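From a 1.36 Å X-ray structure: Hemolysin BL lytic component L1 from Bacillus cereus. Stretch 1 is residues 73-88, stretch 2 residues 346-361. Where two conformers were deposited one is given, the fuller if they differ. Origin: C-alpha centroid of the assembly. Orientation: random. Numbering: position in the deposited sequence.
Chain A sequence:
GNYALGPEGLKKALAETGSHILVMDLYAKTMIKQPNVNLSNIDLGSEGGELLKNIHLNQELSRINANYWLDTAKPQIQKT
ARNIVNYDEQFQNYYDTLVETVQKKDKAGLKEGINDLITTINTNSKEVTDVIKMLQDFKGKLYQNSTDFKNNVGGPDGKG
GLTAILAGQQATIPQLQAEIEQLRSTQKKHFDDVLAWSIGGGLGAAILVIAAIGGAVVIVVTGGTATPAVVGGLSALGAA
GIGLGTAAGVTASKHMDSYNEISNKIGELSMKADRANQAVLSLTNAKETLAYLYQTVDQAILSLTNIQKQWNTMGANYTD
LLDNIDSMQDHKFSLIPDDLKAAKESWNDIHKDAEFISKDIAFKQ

Stretch 1 73-88: AKPQIQKTARNIVNYD
Stretch 2, residues 346-361: SWNDIHKDAEFISKDI

The two backbones come closest not within paired helical turns but where the second helix gives way to a turn: the CA atoms of Gln78 and Ser358 lie 4.0 Å apart, and Ser358 CA makes a CA-H...O contact of 3.5 Å with Gln78 O. Residues 73-88 are helical throughout, kinked at Pro75, whose N lacks a bond to the preceding turn. From 346 onward the second stretch continues a helix that begins earlier in the chain and runs nearly antiparallel to the first, at 157°, with axes 7.9 Å apart at closest approach. The register continues through Val85-His351 and Asp88-Trp347, each pair with CA atoms 5.4 Å apart.

Two alanines lie in the contact between the helices. Ala81 CB rests 3.5 Å from Ala354 O and 3.9 Å from Ile357 CG2, while Ala354 CB packs against Val85 CG2 (3.6 Å) and Ile84 CG2 (3.8 Å). Val85 (chi1 t) also sets CG1 over the His351 ring face, 3.9 Å from its centroid. Farther along, Tyr87 (t, chi2 86°) meets Trp347 (m, chi2 108°) obliquely, planes at 49°, with Tyr87 CD2 3.4 Å from Trp347 CZ2 over one face of the indole.

Polar contacts run along one side of these apolar contacts and gather at the Lys74 end. Arg82 (t, p, p) curls its guanidinium to Glu355 (t, p) in a two-pronged salt bridge, NH1 to OE1 at 2.8 Å and NH2 to OE2 at 2.9 Å; Lys359 NZ joins Glu355 OE2 at 2.6 Å. Beyond the helix, phi/psi of -123/152° at Lys359 and -53/142° at Asp360 extend the chain. Gln78 (m, t) NE2 donates to Asp360 OD1 at 3.0 Å, almost linearly, and Lys74 (t, t, p, t) adds a weak hydrogen bond, part of a salt bridge, from NZ to the same OD1 at 3.4 Å. One water links Gln78 NE2 to the carbonyls of Ile357 and Lys359; another bridges Asp88 OD2 and Asn348 OD1.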

# COMPACT_ATOMS: atom_id res chain seq x y z
N ALA A 73 0.28 5.83 -10.54
CA ALA A 73 0.96 4.64 -9.98
C ALA A 73 -0.05 3.65 -9.41
O ALA A 73 0.00 2.43 -9.71
CB ALA A 73 1.95 5.05 -8.93
N LYS A 74 -1.01 4.15 -8.64
CA LYS A 74 -1.98 3.23 -8.01
C LYS A 74 -2.71 2.42 -9.08
O LYS A 74 -2.87 1.21 -8.89
CB LYS A 74 -2.95 3.96 -7.08
CG LYS A 74 -3.98 3.03 -6.45
CD LYS A 74 -4.73 3.66 -5.34
CE LYS A 74 -5.50 4.86 -5.83
NZ LYS A 74 -6.35 5.36 -4.74
N PRO A 75 -3.29 3.01 -10.14
CA PRO A 75 -4.01 2.19 -11.11
C PRO A 75 -3.16 1.09 -11.72
O PRO A 75 -3.73 0.07 -12.07
CB PRO A 75 -4.44 3.17 -12.21
CG PRO A 75 -4.47 4.51 -11.52
CD PRO A 75 -3.46 4.45 -10.40
N GLN A 76 -1.86 1.26 -11.84
CA GLN A 76 -1.00 0.18 -12.34
C GLN A 76 -0.91 -0.97 -11.34
O GLN A 76 -0.89 -2.17 -11.77
CB GLN A 76 0.40 0.65 -12.70
CG GLN A 76 0.44 1.60 -13.87
CD GLN A 76 1.82 1.58 -14.50
OE1 GLN A 76 2.66 0.71 -14.24
NE2 GLN A 76 2.04 2.52 -15.36
N ILE A 77 -0.85 -0.68 -10.06
CA ILE A 77 -0.91 -1.74 -9.03
C ILE A 77 -2.29 -2.38 -9.06
O ILE A 77 -2.38 -3.64 -8.94
CB ILE A 77 -0.56 -1.20 -7.63
CG1 ILE A 77 0.85 -0.64 -7.59
CG2 ILE A 77 -0.72 -2.30 -6.59
CD1 ILE A 77 1.25 -0.11 -6.26
N GLN A 78 -3.34 -1.59 -9.17
CA GLN A 78 -4.71 -2.16 -9.25
C GLN A 78 -4.84 -3.09 -10.46
O GLN A 78 -5.58 -4.11 -10.34
CB GLN A 78 -5.73 -1.04 -9.34
CG GLN A 78 -5.81 -0.28 -8.02
CD GLN A 78 -6.62 0.98 -8.11
OE1 GLN A 78 -6.68 1.60 -9.16
NE2 GLN A 78 -7.18 1.39 -6.99
N LYS A 79 -4.20 -2.79 -11.59
CA LYS A 79 -4.27 -3.67 -12.79
C LYS A 79 -3.61 -5.00 -12.43
O LYS A 79 -4.04 -6.03 -13.01
CB LYS A 79 -3.61 -3.02 -14.00
CG LYS A 79 -3.57 -3.82 -15.28
CD LYS A 79 -4.89 -4.09 -15.86
CE LYS A 79 -4.81 -4.44 -17.33
NZ LYS A 79 -3.84 -5.54 -17.60
N THR A 80 -2.59 -5.04 -11.60
CA THR A 80 -1.93 -6.30 -11.17
C THR A 80 -3.01 -7.18 -10.53
O THR A 80 -3.06 -8.38 -10.72
CB THR A 80 -0.76 -5.98 -10.23
OG1 THR A 80 0.11 -5.06 -10.91
CG2 THR A 80 -0.03 -7.24 -9.81
N ALA A 81 -3.86 -6.58 -9.68
CA ALA A 81 -4.97 -7.31 -9.03
C ALA A 81 -6.02 -7.70 -10.07
O ALA A 81 -6.57 -8.81 -9.98
CB ALA A 81 -5.59 -6.56 -7.89
N ARG A 82 -6.37 -6.81 -11.00
CA ARG A 82 -7.36 -7.11 -12.05
C ARG A 82 -6.85 -8.33 -12.84
O ARG A 82 -7.68 -9.15 -13.24
CB ARG A 82 -7.53 -5.88 -12.95
CG ARG A 82 -8.50 -6.06 -14.12
CD ARG A 82 -9.84 -6.68 -13.77
NE ARG A 82 -10.51 -5.88 -12.77
CZ ARG A 82 -11.66 -6.16 -12.18
NH1 ARG A 82 -12.35 -7.26 -12.47
NH2 ARG A 82 -12.13 -5.30 -11.28
N ASN A 83 -5.56 -8.44 -13.09
CA ASN A 83 -5.02 -9.60 -13.85
C ASN A 83 -5.27 -10.90 -13.08
O ASN A 83 -5.50 -11.92 -13.72
CB ASN A 83 -3.55 -9.41 -14.17
CG ASN A 83 -3.32 -8.33 -15.19
OD1 ASN A 83 -4.25 -7.88 -15.88
ND2 ASN A 83 -2.06 -7.90 -15.29
N ILE A 84 -5.27 -10.87 -11.77
CA ILE A 84 -5.58 -12.06 -10.94
C ILE A 84 -7.05 -12.40 -11.15
O ILE A 84 -7.41 -13.57 -11.35
CB ILE A 84 -5.18 -11.81 -9.47
CG1 ILE A 84 -3.66 -11.66 -9.41
CG2 ILE A 84 -5.72 -12.92 -8.60
CD1 ILE A 84 -3.13 -11.21 -8.08
N VAL A 85 -7.92 -11.40 -11.03
CA VAL A 85 -9.36 -11.62 -11.29
C VAL A 85 -9.53 -12.22 -12.69
O VAL A 85 -10.31 -13.19 -12.84
CB VAL A 85 -10.18 -10.33 -11.17
CG1 VAL A 85 -11.64 -10.60 -11.55
CG2 VAL A 85 -10.09 -9.70 -9.78
N ASN A 86 -8.89 -11.66 -13.70
CA ASN A 86 -9.08 -12.12 -15.09
C ASN A 86 -8.54 -13.54 -15.24
O ASN A 86 -9.10 -14.29 -16.07
CB ASN A 86 -8.47 -11.14 -16.05
CG ASN A 86 -9.33 -9.90 -16.17
OD1 ASN A 86 -10.54 -9.97 -16.05
ND2 ASN A 86 -8.75 -8.83 -16.62
N TYR A 87 -7.51 -13.91 -14.53
CA TYR A 87 -6.98 -15.30 -14.63
C TYR A 87 -8.03 -16.24 -14.03
O TYR A 87 -8.35 -17.27 -14.62
CB TYR A 87 -5.63 -15.47 -13.95
CG TYR A 87 -5.15 -16.88 -14.20
CD1 TYR A 87 -4.46 -17.20 -15.36
CD2 TYR A 87 -5.49 -17.91 -13.33
CE1 TYR A 87 -4.10 -18.52 -15.61
CE2 TYR A 87 -5.10 -19.22 -13.57
CZ TYR A 87 -4.41 -19.52 -14.73
OH TYR A 87 -4.05 -20.81 -15.06
N ASP A 88 -8.64 -15.88 -12.92
CA ASP A 88 -9.72 -16.72 -12.38
C ASP A 88 -10.82 -16.86 -13.42
O ASP A 88 -11.33 -17.98 -13.64
CB ASP A 88 -10.34 -16.16 -11.10
CG ASP A 88 -11.52 -17.01 -10.64
OD1 ASP A 88 -11.32 -18.22 -10.44
OD2 ASP A 88 -12.63 -16.42 -10.38
N SER A 346 -9.62 -22.95 -5.38
CA SER A 346 -8.67 -21.94 -4.81
C SER A 346 -8.74 -20.64 -5.63
O SER A 346 -8.80 -19.53 -5.05
CB SER A 346 -7.27 -22.49 -4.68
OG SER A 346 -6.82 -23.12 -5.88
N TRP A 347 -8.82 -20.73 -6.95
CA TRP A 347 -8.98 -19.54 -7.82
C TRP A 347 -10.30 -18.83 -7.51
O TRP A 347 -10.29 -17.59 -7.38
CB TRP A 347 -8.84 -19.88 -9.29
CG TRP A 347 -7.41 -20.01 -9.72
CD1 TRP A 347 -6.72 -21.15 -10.03
CD2 TRP A 347 -6.46 -18.93 -9.79
NE1 TRP A 347 -5.43 -20.85 -10.33
CE2 TRP A 347 -5.24 -19.50 -10.18
CE3 TRP A 347 -6.57 -17.55 -9.60
CZ2 TRP A 347 -4.11 -18.75 -10.39
CZ3 TRP A 347 -5.43 -16.81 -9.79
CH2 TRP A 347 -4.22 -17.40 -10.18
N ASN A 348 -11.39 -19.56 -7.34
CA ASN A 348 -12.68 -18.89 -7.05
C ASN A 348 -12.56 -18.17 -5.70
O ASN A 348 -13.09 -17.05 -5.56
CB ASN A 348 -13.83 -19.88 -7.07
CG ASN A 348 -15.10 -19.21 -6.66
OD1 ASN A 348 -15.58 -18.31 -7.35
ND2 ASN A 348 -15.56 -19.55 -5.47
N ASP A 349 -11.80 -18.76 -4.78
CA ASP A 349 -11.67 -18.23 -3.40
C ASP A 349 -10.95 -16.87 -3.38
O ASP A 349 -11.17 -16.12 -2.46
CB ASP A 349 -10.97 -19.25 -2.49
CG ASP A 349 -10.62 -18.72 -1.11
OD1 ASP A 349 -11.53 -18.61 -0.29
OD2 ASP A 349 -9.43 -18.38 -0.88
N ILE A 350 -10.12 -16.57 -4.36
CA ILE A 350 -9.32 -15.32 -4.37
C ILE A 350 -10.04 -14.22 -5.16
O ILE A 350 -9.63 -13.08 -5.08
CB ILE A 350 -7.91 -15.62 -4.92
CG1 ILE A 350 -6.89 -14.61 -4.45
CG2 ILE A 350 -7.90 -15.73 -6.43
CD1 ILE A 350 -5.50 -14.94 -4.89
N HIS A 351 -11.06 -14.57 -5.93
CA HIS A 351 -11.68 -13.65 -6.91
C HIS A 351 -12.20 -12.36 -6.28
O HIS A 351 -11.80 -11.28 -6.72
CB HIS A 351 -12.86 -14.34 -7.60
CG HIS A 351 -13.41 -13.61 -8.78
ND1 HIS A 351 -14.17 -12.47 -8.70
CD2 HIS A 351 -13.40 -13.97 -10.08
CE1 HIS A 351 -14.57 -12.12 -9.91
NE2 HIS A 351 -14.10 -13.02 -10.78
N LYS A 352 -13.08 -12.46 -5.30
CA LYS A 352 -13.75 -11.25 -4.73
C LYS A 352 -12.72 -10.32 -4.07
O LYS A 352 -12.81 -9.10 -4.24
CB LYS A 352 -14.84 -11.69 -3.77
CG LYS A 352 -16.08 -12.21 -4.48
CD LYS A 352 -17.23 -12.39 -3.55
CE LYS A 352 -18.40 -13.11 -4.17
NZ LYS A 352 -19.60 -13.00 -3.31
N ASP A 353 -11.72 -10.90 -3.40
CA ASP A 353 -10.70 -10.08 -2.69
C ASP A 353 -9.77 -9.39 -3.70
O ASP A 353 -9.38 -8.22 -3.50
CB ASP A 353 -10.03 -10.95 -1.65
CG ASP A 353 -10.96 -11.20 -0.46
OD1 ASP A 353 -11.86 -10.33 -0.19
OD2 ASP A 353 -10.83 -12.24 0.17
N ALA A 354 -9.35 -10.10 -4.75
CA ALA A 354 -8.57 -9.48 -5.84
C ALA A 354 -9.38 -8.35 -6.46
O ALA A 354 -8.82 -7.30 -6.79
CB ALA A 354 -8.15 -10.50 -6.86
N GLU A 355 -10.68 -8.58 -6.65
CA GLU A 355 -11.57 -7.58 -7.27
C GLU A 355 -11.53 -6.32 -6.38
O GLU A 355 -11.41 -5.19 -6.90
CB GLU A 355 -12.96 -8.17 -7.35
CG GLU A 355 -13.98 -7.19 -7.83
CD GLU A 355 -14.01 -6.93 -9.31
OE1 GLU A 355 -13.65 -7.84 -10.07
OE2 GLU A 355 -14.48 -5.82 -9.70
N PHE A 356 -11.60 -6.49 -5.06
CA PHE A 356 -11.56 -5.36 -4.10
C PHE A 356 -10.28 -4.56 -4.29
O PHE A 356 -10.35 -3.30 -4.39
CB PHE A 356 -11.72 -5.82 -2.66
CG PHE A 356 -11.66 -4.66 -1.70
CD1 PHE A 356 -10.44 -4.14 -1.29
CD2 PHE A 356 -12.82 -4.04 -1.26
CE1 PHE A 356 -10.38 -3.09 -0.38
CE2 PHE A 356 -12.76 -2.98 -0.37
CZ PHE A 356 -11.53 -2.50 0.08
N ILE A 357 -9.15 -5.25 -4.35
CA ILE A 357 -7.84 -4.54 -4.42
C ILE A 357 -7.70 -3.82 -5.76
O ILE A 357 -6.93 -2.82 -5.85
CB ILE A 357 -6.67 -5.51 -4.14
CG1 ILE A 357 -6.80 -6.00 -2.71
CG2 ILE A 357 -5.31 -4.87 -4.42
CD1 ILE A 357 -5.85 -7.06 -2.31
N SER A 358 -8.36 -4.30 -6.80
CA SER A 358 -8.28 -3.72 -8.16
C SER A 358 -9.04 -2.40 -8.28
O SER A 358 -8.98 -1.79 -9.36
CB SER A 358 -8.81 -4.67 -9.20
OG SER A 358 -10.22 -4.79 -9.18
N LYS A 359 -9.80 -2.01 -7.25
CA LYS A 359 -10.67 -0.81 -7.31
C LYS A 359 -10.28 0.13 -6.18
O LYS A 359 -9.74 -0.33 -5.19
CB LYS A 359 -12.12 -1.25 -7.18
CG LYS A 359 -12.63 -1.97 -8.42
CD LYS A 359 -14.06 -2.31 -8.34
CE LYS A 359 -14.32 -3.58 -7.57
NZ LYS A 359 -15.61 -4.19 -7.98
N ASP A 360 -10.49 1.42 -6.37
CA ASP A 360 -10.12 2.35 -5.29
C ASP A 360 -10.76 1.91 -3.98
O ASP A 360 -11.95 1.59 -3.94
CB ASP A 360 -10.59 3.77 -5.60
CG ASP A 360 -9.71 4.48 -6.61
OD1 ASP A 360 -8.59 3.98 -6.87
OD2 ASP A 360 -10.17 5.53 -7.13
N ILE A 361 -10.00 2.07 -2.90
CA ILE A 361 -10.60 2.04 -1.55
C ILE A 361 -11.54 3.24 -1.44
O ILE A 361 -11.16 4.37 -1.81
CB ILE A 361 -9.50 2.08 -0.49
CG1 ILE A 361 -8.53 0.90 -0.66
CG2 ILE A 361 -10.11 2.14 0.90
CD1 ILE A 361 -7.23 1.16 0.00
O HOH W 1 -7.24 2.66 -3.34
O HOH W 2 -7.08 -0.24 -4.46
O HOH W 3 -7.62 4.14 -9.27
O HOH W 4 -9.56 -2.97 -12.02
O HOH W 5 -14.93 -17.49 -9.77